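Local coordinates for leucine-rich repeat protein (PDB 4ECN) that is of unknown function but, as an extracellular protein built from paired DUF4458 domains and a leucine-rich repeat solenoid, probably binds other proteins, at residues Val13-Tyr18 / Leu119-Thr124; Thr236-Gly241 / Asn305-Met310; Arg586-Phe591 / Glu612-Phe617. All blocks are in the same frame, centred on the assembly; numbering follows the deposited sequence.

Contact 1 (Val13-Tyr18 / Leu119-Thr124); sequences VQFKLY and LEKALT
V13-Y18 and L119-T124 run parallel in register, from V13/L119 to Y18/T124, with axes 4.7 Å apart at closest approach and five backbone hydrogen bonds. The N-H groups of Q14, K16 and Y18 reach the carbonyls of L119, K121 and L123, and K121 N and L123 N return bonds to Q14 O and K16 O. On one face F15 CD1 meets K121 CB (3.6 Å) and L123 CD1 (3.7 Å), while V13 CG1 sits against one ring face toward the rim. The face of Q14, E120 and K16 is polar at this end. E120, extended with CG anti to the backbone N (chi1 -169°), reaches between two partners. Its OE2 accepts Q14 NE2 at 2.8 Å on the anti side, tilted from the carboxylate plane; its OE1 forms a long salt bridge with K16 NZ (3.6 Å). Farther on, Y18 CE1 lies 3.7 Å from A122 CB. K121 NZ leads away to a salt bridge with D108. Strand 10-18 thus joins 118-124 on one flank and antiparallel 73-81 on the other, with a mainly apolar face (V13, F15, L17, L123) packed against strands 110-113 and 83-93 (L111, I87), as in a beta-sandwich of the transthyretin clan.

Contact 2 (Thr236-Gly241 / Asn305-Met310); sequences TQSVRG and NKELDM
A salt bridge between R240 and E307, with a small apolar patch beside it, joins the edge of the second DUF4458 sheet, at the end of strand 230-238, to the loop between helix 266-280 and strand 317-319 in the leucine-rich repeat region. T236-S238 finish the strand and R240 follows in the turn; E307 and D309 come from the loop, where L308-M310 make a short 3-10 segment. The two charged side chains meet at about a right angle. R240 NH1 donates to E307 OE2 at 2.6 Å, nearly straight at 168°, with the oxygen in the guanidinium plane but the donor standing above the carboxylate plane. NH2 adds a weak bond to OE1 (3.3 Å), so both carboxylate oxygens are engaged. NH1 is also held by V239 O at 3.1 Å, which ties the guanidinium back to its own turn. The extended side chain of E307 carries its carboxylate across to R240. S238 OG packs 3.4 Å from D309 CB, and a weak hydrogen bond links it to V219 O of strand 214-227. D309 OD1 has its own partner in Y267 OH. Farther along, the T236 and L308 side chains cross at about a right angle, CG2 of T236 lying 3.6 Å from CD2 of L308; both residues also touch I268 of helix 266-280, and T236 OG1 bonds to K272 NZ and T222 OG1. The junction is therefore mixed in character: a directional, partly exposed ion pair at one end and buried methyl packing at the other, the electrostatic share probably tempered by solvent, since R240 is exposed.

Contact 3 (Arg586-Phe591 / Glu612-Phe617); sequences RHLEAF and EDFCAF
F591 and F614 form a T-shaped pair in the body of the leucine-rich repeat solenoid, where the loops that follow neighbouring parallel strands of the sheet lie against each other; the pairing of phenylalanines from successive turns resembles the phenylalanine spine of many such proteins. The edge of the F591 ring is directed at the face of F614, with the planes at 83° and the centroids 5.4 Å apart. F591 CE2 is 3.7 Å from F614 CZ, and F591 CD2 stands over the F614 face, displaced toward the rim. The two side chains run side by side in the same direction. F614 CG is anti to the backbone N (chi1 -177°); the CB bond points away from L588-F591, yet the ring comes back against L588 and F591. A backbone bond accompanies the ring pair: F591 N donates to F614 O at 2.7 Å, with an angle of 161°, and the same carbonyl oxygen lies in the plane of the F591 ring at its edge, 3.6 Å from CD2. The L588 side chain crosses F614 at about a right angle, CD2 4.0 Å from CE1, and E589 O lies obliquely near the same atom at 3.5 Å. A590 packs its methyl against D613, CB to OD1 3.5 Å. E589 is turned outward, its OE2 receiving H587 NE2 at 2.8 Å and its OE1 taking the S566 backbone N-H. L600 of strand 596-601 and L569 of helix 566-569 extend the packing around F614 and F591 respectively. One backbone bond thus joins the two segments beside aromatic and aliphatic packing, while the H587-E589 bond and the exposed D613 supply polar chemistry next to it.

How the contacts relate
The three contacts follow one another along the chain and lie in separate parts of an elongated molecule. Contact 1 belongs to the first DUF4458 domain; contact 2, whose centre is about 36 Å away, joins the second such domain to the leucine-rich repeat region; contact 3 lies well inside the solenoid, about 61 Å from contact 2 and 80 Å from contact 1, centre to centre. None touches another: even contacts 1 and 2 are about 21 Å apart at their nearest atoms. The sodium ion, bound by Q314 and V317, is closest in sequence to contact 2, where K306 touches Q314. Contacts 1 and 2 share one side of the chain's centre, opposite contact 3.

Contact 1 (Val13-Tyr18 / Leu119-Thr124)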
ATOM      1  N   VAL A  13       8.138  54.307  10.168  1.00 71.78           N
ATOM      2  CA  VAL A  13       6.959  53.589   9.680  1.00 69.52           C
ATOM      3  C   VAL A  13       5.819  54.576   9.538  1.00 72.75           C
ATOM      4  O   VAL A  13       5.711  55.535  10.311  1.00 72.36           O
ATOM      5  CB  VAL A  13       6.539  52.383  10.572  1.00 71.23           C
ATOM      6  CG1 VAL A  13       5.438  51.558   9.919  1.00 69.33           C
ATOM      7  CG2 VAL A  13       7.720  51.490  10.874  1.00 71.36           C
ATOM      8  N   GLN A  14       4.986  54.338   8.531  1.00 68.67           N
ATOM      9  CA  GLN A  14       3.759  55.061   8.291  1.00 69.26           C
ATOM     10  C   GLN A  14       2.762  54.050   7.830  1.00 72.74           C
ATOM     11  O   GLN A  14       3.156  53.012   7.299  1.00 72.23           O
ATOM     12  CB  GLN A  14       3.916  56.241   7.325  1.00 72.24           C
ATOM     13  CG  GLN A  14       4.312  55.910   5.889  1.00 88.94           C
ATOM     14  CD  GLN A  14       4.439  57.174   5.064  1.00102.73           C
ATOM     15  OE1 GLN A  14       4.768  58.263   5.570  1.00 89.90           O
ATOM     16  NE2 GLN A  14       4.204  57.046   3.765  1.00100.56           N
ATOM     17  N   PHE A  15       1.481  54.300   8.093  1.00 69.45           N
ATOM     18  CA  PHE A  15       0.439  53.349   7.723  1.00 68.20           C
ATOM     19  C   PHE A  15      -0.495  53.961   6.689  1.00 75.91           C
ATOM     20  O   PHE A  15      -0.761  55.166   6.705  1.00 75.70           O
ATOM     21  CB  PHE A  15      -0.341  52.877   8.963  1.00 68.13           C
ATOM     22  CG  PHE A  15       0.545  52.197   9.984  1.00 67.73           C
ATOM     23  CD1 PHE A  15       0.849  50.847   9.875  1.00 69.22           C
ATOM     24  CD2 PHE A  15       1.102  52.916  11.032  1.00 68.13           C
ATOM     25  CE1 PHE A  15       1.693  50.231  10.800  1.00 68.96           C
ATOM     26  CE2 PHE A  15       1.946  52.300  11.952  1.00 69.65           C
ATOM     27  CZ  PHE A  15       2.235  50.962  11.833  1.00 66.86           C
ATOM     28  N   LYS A  16      -0.940  53.117   5.759  1.00 75.29           N
ATOM     29  CA  LYS A  16      -1.853  53.453   4.674  1.00 76.99           C
ATOM     30  C   LYS A  16      -3.083  52.536   4.810  1.00 83.11           C
ATOM     31  O   LYS A  16      -2.917  51.313   4.762  1.00 81.99           O
ATOM     32  CB  LYS A  16      -1.118  53.281   3.326  1.00 79.87           C
ATOM     33  CG  LYS A  16      -1.327  54.400   2.318  1.00 97.69           C
ATOM     34  CD  LYS A  16      -0.666  54.028   0.992  1.00108.28           C
ATOM     35  CE  LYS A  16      -0.657  55.122  -0.050  1.00119.01           C
ATOM     36  NZ  LYS A  16       0.007  54.670  -1.304  1.00127.02           N
ATOM     37  N   LEU A  17      -4.285  53.111   5.089  1.00 81.81           N
ATOM     38  CA  LEU A  17      -5.533  52.348   5.270  1.00 81.65           C
ATOM     39  C   LEU A  17      -6.091  51.892   3.911  1.00 87.72           C
ATOM     40  O   LEU A  17      -6.265  52.708   3.003  1.00 89.15           O
ATOM     41  CB  LEU A  17      -6.590  53.165   6.042  1.00 82.01           C
ATOM     42  CG  LEU A  17      -6.416  53.241   7.573  1.00 86.62           C
ATOM     43  CD1 LEU A  17      -7.174  54.401   8.164  1.00 87.58           C
ATOM     44  CD2 LEU A  17      -6.859  51.953   8.256  1.00 87.96           C
ATOM     45  N   TYR A  18      -6.328  50.581   3.774  1.00 83.81           N
ATOM     46  CA  TYR A  18      -6.826  49.958   2.552  1.00 84.24           C
ATOM     47  C   TYR A  18      -8.198  49.328   2.772  1.00 90.66           C
ATOM     48  O   TYR A  18      -8.534  48.935   3.894  1.00 90.02           O
ATOM     49  CB  TYR A  18      -5.833  48.896   2.037  1.00 84.79           C
ATOM     50  CG  TYR A  18      -4.602  49.482   1.375  1.00 87.81           C
ATOM     51  CD1 TYR A  18      -3.546  49.978   2.134  1.00 90.14           C
ATOM     52  CD2 TYR A  18      -4.475  49.504  -0.010  1.00 89.15           C
ATOM     53  CE1 TYR A  18      -2.413  50.527   1.532  1.00 91.66           C
ATOM     54  CE2 TYR A  18      -3.335  50.030  -0.626  1.00 90.85           C
ATOM     55  CZ  TYR A  18      -2.305  50.545   0.151  1.00 98.47           C
ATOM     56  OH  TYR A  18      -1.178  51.074  -0.441  1.00 98.60           O
ATOM     57  N   LEU A 119       9.403  52.776   6.014  1.00 61.87           N
ATOM     58  CA  LEU A 119       8.510  51.685   5.676  1.00 59.31           C
ATOM     59  C   LEU A 119       7.087  52.184   5.613  1.00 62.79           C
ATOM     60  O   LEU A 119       6.694  53.010   6.424  1.00 60.96           O
ATOM     61  CB  LEU A 119       8.660  50.585   6.745  1.00 57.70           C
ATOM     62  CG  LEU A 119       7.696  49.402   6.710  1.00 59.64           C
ATOM     63  CD1 LEU A 119       7.965  48.506   5.537  1.00 58.49           C
ATOM     64  CD2 LEU A 119       7.791  48.610   7.977  1.00 61.40           C
ATOM     65  N   GLU A 120       6.317  51.695   4.647  1.00 62.38           N
ATOM     66  CA  GLU A 120       4.901  52.019   4.568  1.00 63.71           C
ATOM     67  C   GLU A 120       4.140  50.735   4.690  1.00 65.87           C
ATOM     68  O   GLU A 120       4.261  49.864   3.822  1.00 65.43           O
ATOM     69  CB  GLU A 120       4.538  52.788   3.296  1.00 66.85           C
ATOM     70  CG  GLU A 120       3.125  53.353   3.331  1.00 83.28           C
ATOM     71  CD  GLU A 120       2.731  54.126   2.088  1.00116.26           C
ATOM     72  OE1 GLU A 120       2.553  53.493   1.019  1.00113.45           O
ATOM     73  OE2 GLU A 120       2.574  55.365   2.193  1.00112.58           O
ATOM     74  N   LYS A 121       3.416  50.573   5.807  1.00 62.41           N
ATOM     75  CA  LYS A 121       2.657  49.348   6.049  1.00 61.23           C
ATOM     76  C   LYS A 121       1.218  49.534   5.600  1.00 66.70           C
ATOM     77  O   LYS A 121       0.569  50.547   5.873  1.00 66.91           O
ATOM     78  CB  LYS A 121       2.720  48.899   7.525  1.00 62.28           C
ATOM     79  CG  LYS A 121       2.106  47.517   7.812  1.00 69.51           C
ATOM     80  CD  LYS A 121       2.984  46.349   7.331  1.00 73.73           C
ATOM     81  CE  LYS A 121       2.301  45.011   7.412  1.00 71.36           C
ATOM     82  NZ  LYS A 121       1.245  44.862   6.369  1.00 81.40           N
ATOM     83  N   ALA A 122       0.746  48.541   4.876  1.00 64.44           N
ATOM     84  CA  ALA A 122      -0.610  48.475   4.390  1.00 64.70           C
ATOM     85  C   ALA A 122      -1.501  47.800   5.434  1.00 69.35           C
ATOM     86  O   ALA A 122      -1.302  46.619   5.777  1.00 69.28           O
ATOM     87  CB  ALA A 122      -0.647  47.715   3.068  1.00 65.09           C
ATOM     88  N   LEU A 123      -2.451  48.564   5.968  1.00 64.91           N
ATOM     89  CA  LEU A 123      -3.421  48.016   6.890  1.00 63.91           C
ATOM     90  C   LEU A 123      -4.738  47.859   6.148  1.00 71.17           C
ATOM     91  O   LEU A 123      -5.297  48.860   5.697  1.00 71.60           O
ATOM     92  CB  LEU A 123      -3.572  48.875   8.160  1.00 63.44           C
ATOM     93  CG  LEU A 123      -2.425  48.842   9.169  1.00 66.50           C
ATOM     94  CD1 LEU A 123      -2.705  49.781  10.319  1.00 65.89           C
ATOM     95  CD2 LEU A 123      -2.175  47.432   9.694  1.00 67.00           C
ATOM     96  N   THR A 124      -5.204  46.609   5.967  1.00 69.91           N
ATOM     97  CA  THR A 124      -6.467  46.344   5.269  1.00 71.31           C
ATOM     98  C   THR A 124      -7.598  46.200   6.301  1.00 78.34           C
ATOM     99  O   THR A 124      -7.551  45.316   7.163  1.00 78.99           O
ATOM    100  CB  THR A 124      -6.353  45.111   4.361  1.00 80.19           C
ATOM    101  OG1 THR A 124      -5.313  45.335   3.404  1.00 83.55           O
ATOM    102  CG2 THR A 124      -7.657  44.802   3.638  1.00 77.50           C
TER

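Contact 2 (Thr236-Gly241 / Asn305-Met310)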
ATOM      1  N   THR A 236      -2.331  21.150  30.651  1.00 50.22           N
ATOM      2  CA  THR A 236      -3.128  21.356  29.455  1.00 49.51           C
ATOM      3  C   THR A 236      -4.465  20.723  29.758  1.00 53.83           C
ATOM      4  O   THR A 236      -4.513  19.567  30.193  1.00 55.16           O
ATOM      5  CB  THR A 236      -2.436  20.820  28.175  1.00 54.49           C
ATOM      6  OG1 THR A 236      -1.138  21.393  28.045  1.00 57.07           O
ATOM      7  CG2 THR A 236      -3.197  21.165  26.929  1.00 50.62           C
ATOM      8  N   GLN A 237      -5.544  21.487  29.611  1.00 48.26           N
ATOM      9  CA  GLN A 237      -6.858  20.940  29.903  1.00 47.80           C
ATOM     10  C   GLN A 237      -7.880  21.313  28.858  1.00 52.13           C
ATOM     11  O   GLN A 237      -7.838  22.421  28.317  1.00 51.25           O
ATOM     12  CB  GLN A 237      -7.371  21.433  31.267  1.00 49.61           C
ATOM     13  CG  GLN A 237      -6.530  21.088  32.492  1.00 53.37           C
ATOM     14  CD  GLN A 237      -6.432  19.632  32.855  1.00 65.54           C
ATOM     15  OE1 GLN A 237      -7.314  18.819  32.574  1.00 61.09           O
ATOM     16  NE2 GLN A 237      -5.377  19.292  33.578  1.00 61.90           N
ATOM     17  N   SER A 238      -8.815  20.384  28.593  1.00 49.18           N
ATOM     18  CA  SER A 238     -10.005  20.628  27.784  1.00 48.32           C
ATOM     19  C   SER A 238     -11.079  21.049  28.764  1.00 54.61           C
ATOM     20  O   SER A 238     -11.320  20.350  29.763  1.00 54.01           O
ATOM     21  CB  SER A 238     -10.404  19.419  26.947  1.00 49.93           C
ATOM     22  OG  SER A 238     -11.402  19.799  26.011  1.00 57.81           O
ATOM     23  N   VAL A 239     -11.622  22.249  28.570  1.00 52.47           N
ATOM     24  CA  VAL A 239     -12.599  22.817  29.485  1.00 53.12           C
ATOM     25  C   VAL A 239     -13.792  23.400  28.713  1.00 59.26           C
ATOM     26  O   VAL A 239     -13.881  23.283  27.487  1.00 58.71           O
ATOM     27  CB  VAL A 239     -11.933  23.905  30.386  1.00 57.26           C
ATOM     28  CG1 VAL A 239     -10.949  23.295  31.385  1.00 57.79           C
ATOM     29  CG2 VAL A 239     -11.270  25.007  29.561  1.00 56.23           C
ATOM     30  N   ARG A 240     -14.718  24.010  29.475  1.00 57.18           N
ATOM     31  CA  ARG A 240     -15.903  24.750  29.055  1.00 56.29           C
ATOM     32  C   ARG A 240     -16.071  25.918  30.017  1.00 60.53           C
ATOM     33  O   ARG A 240     -16.722  25.799  31.054  1.00 60.83           O
ATOM     34  CB  ARG A 240     -17.163  23.863  28.982  1.00 55.30           C
ATOM     35  CG  ARG A 240     -17.259  22.953  27.756  1.00 62.02           C
ATOM     36  CD  ARG A 240     -17.382  23.739  26.452  1.00 69.00           C
ATOM     37  NE  ARG A 240     -17.662  22.888  25.295  1.00 73.79           N
ATOM     38  CZ  ARG A 240     -16.742  22.201  24.623  1.00 81.12           C
ATOM     39  NH1 ARG A 240     -15.470  22.219  25.012  1.00 60.67           N
ATOM     40  NH2 ARG A 240     -17.090  21.469  23.570  1.00 62.77           N
ATOM     41  N   GLY A 241     -15.388  27.006  29.705  1.00 56.64           N
ATOM     42  CA  GLY A 241     -15.448  28.233  30.475  1.00 56.81           C
ATOM     43  C   GLY A 241     -16.794  28.889  30.289  1.00 62.68           C
ATOM     44  O   GLY A 241     -17.498  28.621  29.311  1.00 61.63           O
ATOM     45  N   ASN A 305      -7.162  22.689  13.783  1.00 47.70           N
ATOM     46  CA  ASN A 305      -7.887  23.965  13.914  1.00 47.21           C
ATOM     47  C   ASN A 305      -9.288  23.669  14.448  1.00 49.90           C
ATOM     48  O   ASN A 305     -10.315  24.013  13.854  1.00 48.93           O
ATOM     49  CB  ASN A 305      -7.925  24.720  12.582  1.00 45.83           C
ATOM     50  CG  ASN A 305      -6.573  24.924  11.991  1.00 68.58           C
ATOM     51  OD1 ASN A 305      -6.319  24.531  10.850  1.00 76.73           O
ATOM     52  ND2 ASN A 305      -5.642  25.410  12.801  1.00 57.53           N
ATOM     53  N   LYS A 306      -9.301  22.954  15.559  1.00 45.40           N
ATOM     54  CA  LYS A 306     -10.507  22.510  16.215  1.00 45.04           C
ATOM     55  C   LYS A 306     -10.172  22.261  17.691  1.00 51.16           C
ATOM     56  O   LYS A 306      -8.991  22.260  18.052  1.00 51.51           O
ATOM     57  CB  LYS A 306     -11.108  21.269  15.502  1.00 44.74           C
ATOM     58  CG  LYS A 306     -10.164  20.072  15.336  1.00 45.59           C
ATOM     59  CD  LYS A 306     -10.900  18.896  14.708  1.00 48.39           C
ATOM     60  CE  LYS A 306     -10.056  17.660  14.626  1.00 49.38           C
ATOM     61  NZ  LYS A 306     -10.760  16.543  13.945  1.00 47.41           N
ATOM     62  N   GLU A 307     -11.212  22.128  18.540  1.00 48.38           N
ATOM     63  CA  GLU A 307     -11.119  21.882  19.973  1.00 48.63           C
ATOM     64  C   GLU A 307     -10.166  20.733  20.270  1.00 53.07           C
ATOM     65  O   GLU A 307     -10.300  19.669  19.663  1.00 51.39           O
ATOM     66  CB  GLU A 307     -12.509  21.554  20.526  1.00 50.39           C
ATOM     67  CG  GLU A 307     -12.523  21.368  22.033  1.00 63.02           C
ATOM     68  CD  GLU A 307     -13.757  20.707  22.602  1.00 89.60           C
ATOM     69  OE1 GLU A 307     -14.629  20.253  21.822  1.00 53.16           O
ATOM     70  OE2 GLU A 307     -13.819  20.598  23.847  1.00105.70           O
ATOM     71  N   LEU A 308      -9.235  20.954  21.233  1.00 50.74           N
ATOM     72  CA  LEU A 308      -8.213  20.029  21.726  1.00 50.74           C
ATOM     73  C   LEU A 308      -8.759  18.619  21.950  1.00 55.99           C
ATOM     74  O   LEU A 308      -8.113  17.635  21.560  1.00 56.35           O
ATOM     75  CB  LEU A 308      -7.628  20.557  23.041  1.00 51.39           C
ATOM     76  CG  LEU A 308      -6.615  19.647  23.762  1.00 56.76           C
ATOM     77  CD1 LEU A 308      -5.383  19.367  22.902  1.00 55.61           C
ATOM     78  CD2 LEU A 308      -6.215  20.227  25.105  1.00 61.16           C
ATOM     79  N   ASP A 309      -9.941  18.525  22.552  1.00 52.60           N
ATOM     80  CA  ASP A 309     -10.607  17.272  22.838  1.00 53.01           C
ATOM     81  C   ASP A 309     -10.900  16.457  21.569  1.00 57.41           C
ATOM     82  O   ASP A 309     -11.122  15.244  21.659  1.00 58.16           O
ATOM     83  CB  ASP A 309     -11.913  17.559  23.567  1.00 56.34           C
ATOM     84  CG  ASP A 309     -12.256  16.486  24.571  1.00 78.83           C
ATOM     85  OD1 ASP A 309     -11.403  16.198  25.450  1.00 80.99           O
ATOM     86  OD2 ASP A 309     -13.389  15.949  24.502  1.00 89.47           O
HETATM   87  N   MSE A 310     -10.878  17.107  20.390  1.00 52.49           N
HETATM   88  CA  MSE A 310     -11.166  16.466  19.100  1.00 50.15           C
HETATM   89  C   MSE A 310      -9.909  16.108  18.300  1.00 52.63           C
HETATM   90  O   MSE A 310     -10.040  15.509  17.223  1.00 52.47           O
HETATM   91  CB  MSE A 310     -12.042  17.392  18.231  1.00 51.56           C
HETATM   92  CG  MSE A 310     -13.455  17.576  18.759  1.00 58.61           C
HETATM   93 SE   MSE A 310     -14.314  15.868  19.036  0.75 66.19          SE
HETATM   94  CE  MSE A 310     -14.421  15.847  21.029  1.00 63.43           C
TER

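Contact 3 (Arg586-Phe591 / Glu612-Phe617)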
ATOM      1  N   ARG A 586      21.668 -18.236  -7.725  1.00 56.28           N
ATOM      2  CA  ARG A 586      22.334 -19.250  -8.551  1.00 57.01           C
ATOM      3  C   ARG A 586      22.600 -20.525  -7.725  1.00 63.18           C
ATOM      4  O   ARG A 586      22.939 -21.557  -8.311  1.00 63.55           O
ATOM      5  CB  ARG A 586      23.664 -18.715  -9.163  1.00 57.23           C
ATOM      6  CG  ARG A 586      24.749 -18.316  -8.150  1.00 62.95           C
ATOM      7  CD  ARG A 586      26.102 -17.977  -8.767  1.00 66.22           C
ATOM      8  NE  ARG A 586      26.654 -16.746  -8.190  1.00 69.06           N
ATOM      9  CZ  ARG A 586      27.395 -16.695  -7.089  1.00 83.55           C
ATOM     10  NH1 ARG A 586      27.732 -17.811  -6.455  1.00 72.07           N
ATOM     11  NH2 ARG A 586      27.815 -15.528  -6.622  1.00 75.93           N
ATOM     12  N   HIS A 587      22.475 -20.446  -6.370  1.00 60.10           N
ATOM     13  CA  HIS A 587      22.754 -21.577  -5.485  1.00 60.18           C
ATOM     14  C   HIS A 587      21.784 -21.665  -4.277  1.00 60.35           C
ATOM     15  O   HIS A 587      21.781 -20.783  -3.412  1.00 59.50           O
ATOM     16  CB  HIS A 587      24.202 -21.484  -4.967  1.00 62.84           C
ATOM     17  CG  HIS A 587      24.570 -22.586  -4.020  1.00 67.94           C
ATOM     18  ND1 HIS A 587      24.828 -23.879  -4.472  1.00 70.42           N
ATOM     19  CD2 HIS A 587      24.676 -22.567  -2.669  1.00 70.57           C
ATOM     20  CE1 HIS A 587      25.082 -24.592  -3.387  1.00 70.58           C
ATOM     21  NE2 HIS A 587      25.001 -23.850  -2.279  1.00 71.10           N
ATOM     22  N   LEU A 588      21.048 -22.793  -4.185  1.00 54.29           N
ATOM     23  CA  LEU A 588      20.130 -23.104  -3.079  1.00 52.86           C
ATOM     24  C   LEU A 588      20.756 -24.005  -2.019  1.00 59.43           C
ATOM     25  O   LEU A 588      21.583 -24.869  -2.327  1.00 61.69           O
ATOM     26  CB  LEU A 588      18.859 -23.814  -3.586  1.00 51.17           C
ATOM     27  CG  LEU A 588      17.904 -23.068  -4.498  1.00 53.22           C
ATOM     28  CD1 LEU A 588      16.783 -23.964  -4.909  1.00 53.21           C
ATOM     29  CD2 LEU A 588      17.337 -21.860  -3.837  1.00 51.70           C
ATOM     30  N   GLU A 589      20.308 -23.844  -0.779  1.00 55.02           N
ATOM     31  CA  GLU A 589      20.683 -24.699   0.348  1.00 55.66           C
ATOM     32  C   GLU A 589      19.396 -25.229   0.927  1.00 58.34           C
ATOM     33  O   GLU A 589      18.385 -24.537   0.874  1.00 57.34           O
ATOM     34  CB  GLU A 589      21.541 -23.956   1.379  1.00 57.92           C
ATOM     35  CG  GLU A 589      22.948 -23.640   0.895  1.00 67.21           C
ATOM     36  CD  GLU A 589      24.009 -24.680   1.185  1.00 81.52           C
ATOM     37  OE1 GLU A 589      23.984 -25.269   2.288  1.00 69.61           O
ATOM     38  OE2 GLU A 589      24.936 -24.821   0.357  1.00 77.72           O
ATOM     39  N   ALA A 590      19.390 -26.450   1.422  1.00 55.61           N
ATOM     40  CA  ALA A 590      18.142 -27.020   1.920  1.00 55.18           C
ATOM     41  C   ALA A 590      17.781 -26.523   3.327  1.00 58.64           C
ATOM     42  O   ALA A 590      18.664 -26.168   4.105  1.00 59.57           O
ATOM     43  CB  ALA A 590      18.246 -28.532   1.934  1.00 56.49           C
ATOM     44  N   PHE A 591      16.464 -26.491   3.619  1.00 53.51           N
ATOM     45  CA  PHE A 591      15.849 -26.234   4.926  1.00 53.08           C
ATOM     46  C   PHE A 591      15.673 -27.548   5.681  1.00 58.21           C
ATOM     47  O   PHE A 591      15.699 -27.599   6.912  1.00 57.36           O
ATOM     48  CB  PHE A 591      14.484 -25.543   4.770  1.00 53.28           C
ATOM     49  CG  PHE A 591      14.527 -24.124   4.292  1.00 53.42           C
ATOM     50  CD1 PHE A 591      14.692 -23.077   5.190  1.00 56.68           C
ATOM     51  CD2 PHE A 591      14.360 -23.823   2.953  1.00 53.81           C
ATOM     52  CE1 PHE A 591      14.746 -21.752   4.745  1.00 56.64           C
ATOM     53  CE2 PHE A 591      14.398 -22.500   2.510  1.00 56.34           C
ATOM     54  CZ  PHE A 591      14.597 -21.472   3.407  1.00 54.52           C
ATOM     55  N   GLU A 612      16.986 -32.284  -3.282  1.00 59.50           N
ATOM     56  CA  GLU A 612      15.933 -33.318  -3.078  1.00 59.46           C
ATOM     57  C   GLU A 612      15.321 -33.203  -1.641  1.00 64.27           C
ATOM     58  O   GLU A 612      14.199 -33.679  -1.403  1.00 64.72           O
ATOM     59  CB  GLU A 612      16.489 -34.744  -3.349  1.00 61.51           C
ATOM     60  CG  GLU A 612      15.441 -35.795  -3.746  1.00 72.87           C
ATOM     61  CD  GLU A 612      15.836 -36.926  -4.703  1.00 94.49           C
ATOM     62  OE1 GLU A 612      16.686 -36.696  -5.597  1.00 77.16           O
ATOM     63  OE2 GLU A 612      15.204 -38.008  -4.632  1.00 84.52           O
ATOM     64  N   ASP A 613      16.033 -32.488  -0.736  1.00 60.00           N
ATOM     65  CA  ASP A 613      15.666 -32.207   0.655  1.00 59.28           C
ATOM     66  C   ASP A 613      15.458 -30.689   0.895  1.00 60.63           C
ATOM     67  O   ASP A 613      15.525 -30.257   2.052  1.00 60.36           O
ATOM     68  CB  ASP A 613      16.776 -32.748   1.595  1.00 62.61           C
ATOM     69  CG  ASP A 613      18.202 -32.212   1.374  1.00 74.10           C
ATOM     70  OD1 ASP A 613      18.469 -31.646   0.288  1.00 74.79           O
ATOM     71  OD2 ASP A 613      19.066 -32.420   2.267  1.00 79.86           O
ATOM     72  N   PHE A 614      15.196 -29.879  -0.186  1.00 54.61           N
ATOM     73  CA  PHE A 614      15.030 -28.422  -0.086  1.00 53.29           C
ATOM     74  C   PHE A 614      14.105 -28.074   1.061  1.00 55.77           C
ATOM     75  O   PHE A 614      14.485 -27.294   1.930  1.00 54.58           O
ATOM     76  CB  PHE A 614      14.523 -27.782  -1.393  1.00 54.50           C
ATOM     77  CG  PHE A 614      14.437 -26.269  -1.300  1.00 56.47           C
ATOM     78  CD1 PHE A 614      15.592 -25.488  -1.238  1.00 60.24           C
ATOM     79  CD2 PHE A 614      13.202 -25.627  -1.235  1.00 58.07           C
ATOM     80  CE1 PHE A 614      15.511 -24.095  -1.106  1.00 60.72           C
ATOM     81  CE2 PHE A 614      13.125 -24.232  -1.112  1.00 60.54           C
ATOM     82  CZ  PHE A 614      14.278 -23.476  -1.050  1.00 59.01           C
ATOM     83  N   CYS A 615      12.903 -28.679   1.067  1.00 52.97           N
ATOM     84  CA  CYS A 615      11.887 -28.555   2.110  1.00 53.17           C
ATOM     85  C   CYS A 615      10.802 -29.607   1.907  1.00 56.00           C
ATOM     86  O   CYS A 615      10.873 -30.466   1.018  1.00 54.82           O
ATOM     87  CB  CYS A 615      11.282 -27.151   2.145  1.00 53.12           C
ATOM     88  SG  CYS A 615      10.160 -26.800   0.765  1.00 55.82           S
ATOM     89  N   ALA A 616       9.793 -29.505   2.775  1.00 52.34           N
ATOM     90  CA  ALA A 616       8.544 -30.242   2.810  1.00 50.84           C
ATOM     91  C   ALA A 616       7.405 -29.243   2.630  1.00 52.51           C
ATOM     92  O   ALA A 616       7.653 -28.028   2.630  1.00 51.12           O
ATOM     93  CB  ALA A 616       8.428 -31.000   4.111  1.00 52.16           C
ATOM     94  N   PHE A 617       6.175 -29.730   2.445  1.00 47.30           N
ATOM     95  CA  PHE A 617       5.040 -28.852   2.218  1.00 44.94           C
ATOM     96  C   PHE A 617       3.878 -29.229   3.116  1.00 49.65           C
ATOM     97  O   PHE A 617       3.795 -30.381   3.554  1.00 49.91           O
ATOM     98  CB  PHE A 617       4.624 -28.905   0.736  1.00 45.38           C
ATOM     99  CG  PHE A 617       5.724 -28.487  -0.216  1.00 46.08           C
ATOM    100  CD1 PHE A 617       5.981 -27.134  -0.462  1.00 47.91           C
ATOM    101  CD2 PHE A 617       6.522 -29.439  -0.849  1.00 46.86           C
ATOM    102  CE1 PHE A 617       7.023 -26.747  -1.322  1.00 47.93           C
ATOM    103  CE2 PHE A 617       7.544 -29.050  -1.725  1.00 49.07           C
ATOM    104  CZ  PHE A 617       7.796 -27.708  -1.949  1.00 46.58           C
TER